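Local coordinates for putative fimbrium tip subunit Fim1F (Parabacteroides distasonis, PDB 3R4R), which is a putative component of the fimbrium tip, part of surface filaments that mediate cell adhesion and biofilm formation, at residues V49-K54 with L83-V88. Residues are numbered along the deposited sequence; the frame is centred on the assembly and turned at random.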
loop_
_atom_site.group_PDB
_atom_site.type_symbol
_atom_site.label_atom_id
_atom_site.label_comp_id
_atom_site.label_asym_id
_atom_site.label_seq_id
_atom_site.Cartn_x
_atom_site.Cartn_y
_atom_site.Cartn_z
ATOM N N VAL A 49 -14.281 3.479 -4.975
ATOM C CA VAL A 49 -14.181 4.937 -5.009
ATOM C C VAL A 49 -15.351 5.482 -4.203
ATOM O O VAL A 49 -16.491 5.061 -4.390
ATOM C CB VAL A 49 -14.129 5.487 -6.469
ATOM C CG1 VAL A 49 -14.209 7.008 -6.509
ATOM C CG2 VAL A 49 -12.878 4.994 -7.192
ATOM N N ALA A 50 -15.042 6.356 -3.262
ATOM C CA ALA A 50 -16.024 6.974 -2.392
ATOM C C ALA A 50 -15.940 8.485 -2.517
ATOM O O ALA A 50 -14.836 9.019 -2.576
ATOM C CB ALA A 50 -15.797 6.524 -0.946
ATOM N N VAL A 51 -17.096 9.169 -2.587
ATOM C CA VAL A 51 -17.197 10.635 -2.677
ATOM C C VAL A 51 -17.954 11.129 -1.431
ATOM O O VAL A 51 -19.031 10.614 -1.115
ATOM C CB VAL A 51 -17.856 11.131 -4.007
ATOM C CG1 VAL A 51 -18.009 12.646 -4.027
ATOM C CG2 VAL A 51 -17.062 10.664 -5.227
ATOM N N PHE A 52 -17.374 12.116 -0.732
ATOM C CA PHE A 52 -17.923 12.662 0.511
ATOM C C PHE A 52 -18.171 14.143 0.434
ATOM O O PHE A 52 -17.394 14.843 -0.217
ATOM C CB PHE A 52 -16.956 12.412 1.692
ATOM C CG PHE A 52 -16.529 10.990 1.902
ATOM C CD1 PHE A 52 -17.250 10.147 2.740
ATOM C CD2 PHE A 52 -15.373 10.497 1.299
ATOM C CE1 PHE A 52 -16.850 8.827 2.940
ATOM C CE2 PHE A 52 -14.967 9.178 1.502
ATOM C CZ PHE A 52 -15.708 8.350 2.320
ATOM N N ASP A 53 -19.166 14.640 1.205
ATOM C CA ASP A 53 -19.426 16.079 1.290
ATOM C C ASP A 53 -18.463 16.717 2.336
ATOM O O ASP A 53 -17.610 16.019 2.890
ATOM C CB ASP A 53 -20.912 16.383 1.617
ATOM C CG ASP A 53 -21.509 15.841 2.913
ATOM O OD1 ASP A 53 -20.740 15.535 3.846
ATOM O OD2 ASP A 53 -22.751 15.842 3.035
ATOM N N LYS A 54 -18.612 18.028 2.604
ATOM C CA LYS A 54 -17.774 18.764 3.552
ATOM C C LYS A 54 -17.893 18.196 4.993
ATOM O O LYS A 54 -16.927 18.279 5.748
ATOM C CB LYS A 54 -18.135 20.271 3.557
ATOM C CG LYS A 54 -19.534 20.654 4.023
ATOM C CD LYS A 54 -19.652 22.171 4.179
ATOM C CE LYS A 54 -20.968 22.632 4.762
ATOM N NZ LYS A 54 -21.005 24.117 4.924
ATOM N N LEU A 83 -10.671 6.701 -14.879
ATOM C CA LEU A 83 -12.004 6.231 -14.507
ATOM C C LEU A 83 -13.040 7.307 -14.620
ATOM O O LEU A 83 -12.740 8.484 -14.437
ATOM C CB LEU A 83 -12.034 5.704 -13.060
ATOM C CG LEU A 83 -11.272 4.443 -12.723
ATOM C CD1 LEU A 83 -11.388 4.154 -11.257
ATOM C CD2 LEU A 83 -11.820 3.269 -13.491
ATOM N N GLN A 84 -14.280 6.884 -14.870
ATOM C CA GLN A 84 -15.454 7.735 -14.912
ATOM C C GLN A 84 -16.397 7.402 -13.768
ATOM O O GLN A 84 -16.717 6.236 -13.550
ATOM C CB GLN A 84 -16.181 7.595 -16.256
ATOM C CG GLN A 84 -15.669 8.515 -17.359
ATOM C CD GLN A 84 -16.304 9.891 -17.306
ATOM O OE1 GLN A 84 -15.642 10.899 -17.037
ATOM N NE2 GLN A 84 -17.607 9.962 -17.582
ATOM N N LEU A 85 -16.758 8.424 -12.991
ATOM C CA LEU A 85 -17.787 8.405 -11.948
ATOM C C LEU A 85 -19.052 8.961 -12.536
ATOM O O LEU A 85 -19.135 10.175 -12.665
ATOM C CB LEU A 85 -17.390 9.201 -10.669
ATOM C CG LEU A 85 -16.369 8.679 -9.687
ATOM C CD1 LEU A 85 -15.082 8.361 -10.344
ATOM C CD2 LEU A 85 -16.086 9.709 -8.671
ATOM N N GLU A 86 -19.987 8.104 -12.985
ATOM C CA GLU A 86 -21.277 8.550 -13.522
ATOM C C GLU A 86 -22.304 8.700 -12.412
ATOM O O GLU A 86 -22.331 7.901 -11.476
ATOM C CB GLU A 86 -21.850 7.603 -14.598
ATOM C CG GLU A 86 -20.987 7.305 -15.819
ATOM C CD GLU A 86 -19.976 6.182 -15.708
ATOM O OE1 GLU A 86 -19.704 5.715 -14.577
ATOM O OE2 GLU A 86 -19.490 5.734 -16.770
ATOM N N GLY A 87 -23.159 9.705 -12.556
ATOM C CA GLY A 87 -24.294 9.968 -11.686
ATOM C C GLY A 87 -24.033 10.292 -10.235
ATOM O O GLY A 87 -24.693 9.725 -9.359
ATOM N N VAL A 88 -23.111 11.232 -9.968
ATOM C CA VAL A 88 -22.876 11.719 -8.604
ATOM C C VAL A 88 -23.998 12.740 -8.341
ATOM O O VAL A 88 -24.094 13.738 -9.064
ATOM C CB VAL A 88 -21.447 12.268 -8.391
ATOM C CG1 VAL A 88 -21.261 12.774 -6.963
ATOM C CG2 VAL A 88 -20.406 11.203 -8.738
#
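L85 meets V49 and V51 in the apolar core of a transthyretin-like beta sandwich. Strand 46-52 and strand 78-90 face each other across this core. The axes of the two short strand segments come within 10.1 Å and make an angle of 51°; no hydrogen bond joins them, so the link is made by side chains. The CD2 methyl of L85 does most of the touching. It reaches V51 CG2 at 3.7 Å and V49 CG1 at 3.9 Å. Both valines cross the leucine obliquely. In V49, CG1 stands anti to the backbone N (chi1 173°), and this is the branch that meets the leucine. In V51 the branch beside the backbone N, CG2, does so instead. L18 of strand 12-21 and Y60 of strand 58-65 also pack on L85. An alanine at L85 would probably open a gap between the layers and leave the facing methyls of V49 and V51 without their mate. Beyond L85 the strand carries a G1 beta bulge, where G87 and V88 together face one residue of strand 12-21. G87 has the positive phi usual at the first position of this bulge. V88 still points inward, and its CG1 lies 4.4 Å from V51 CG1.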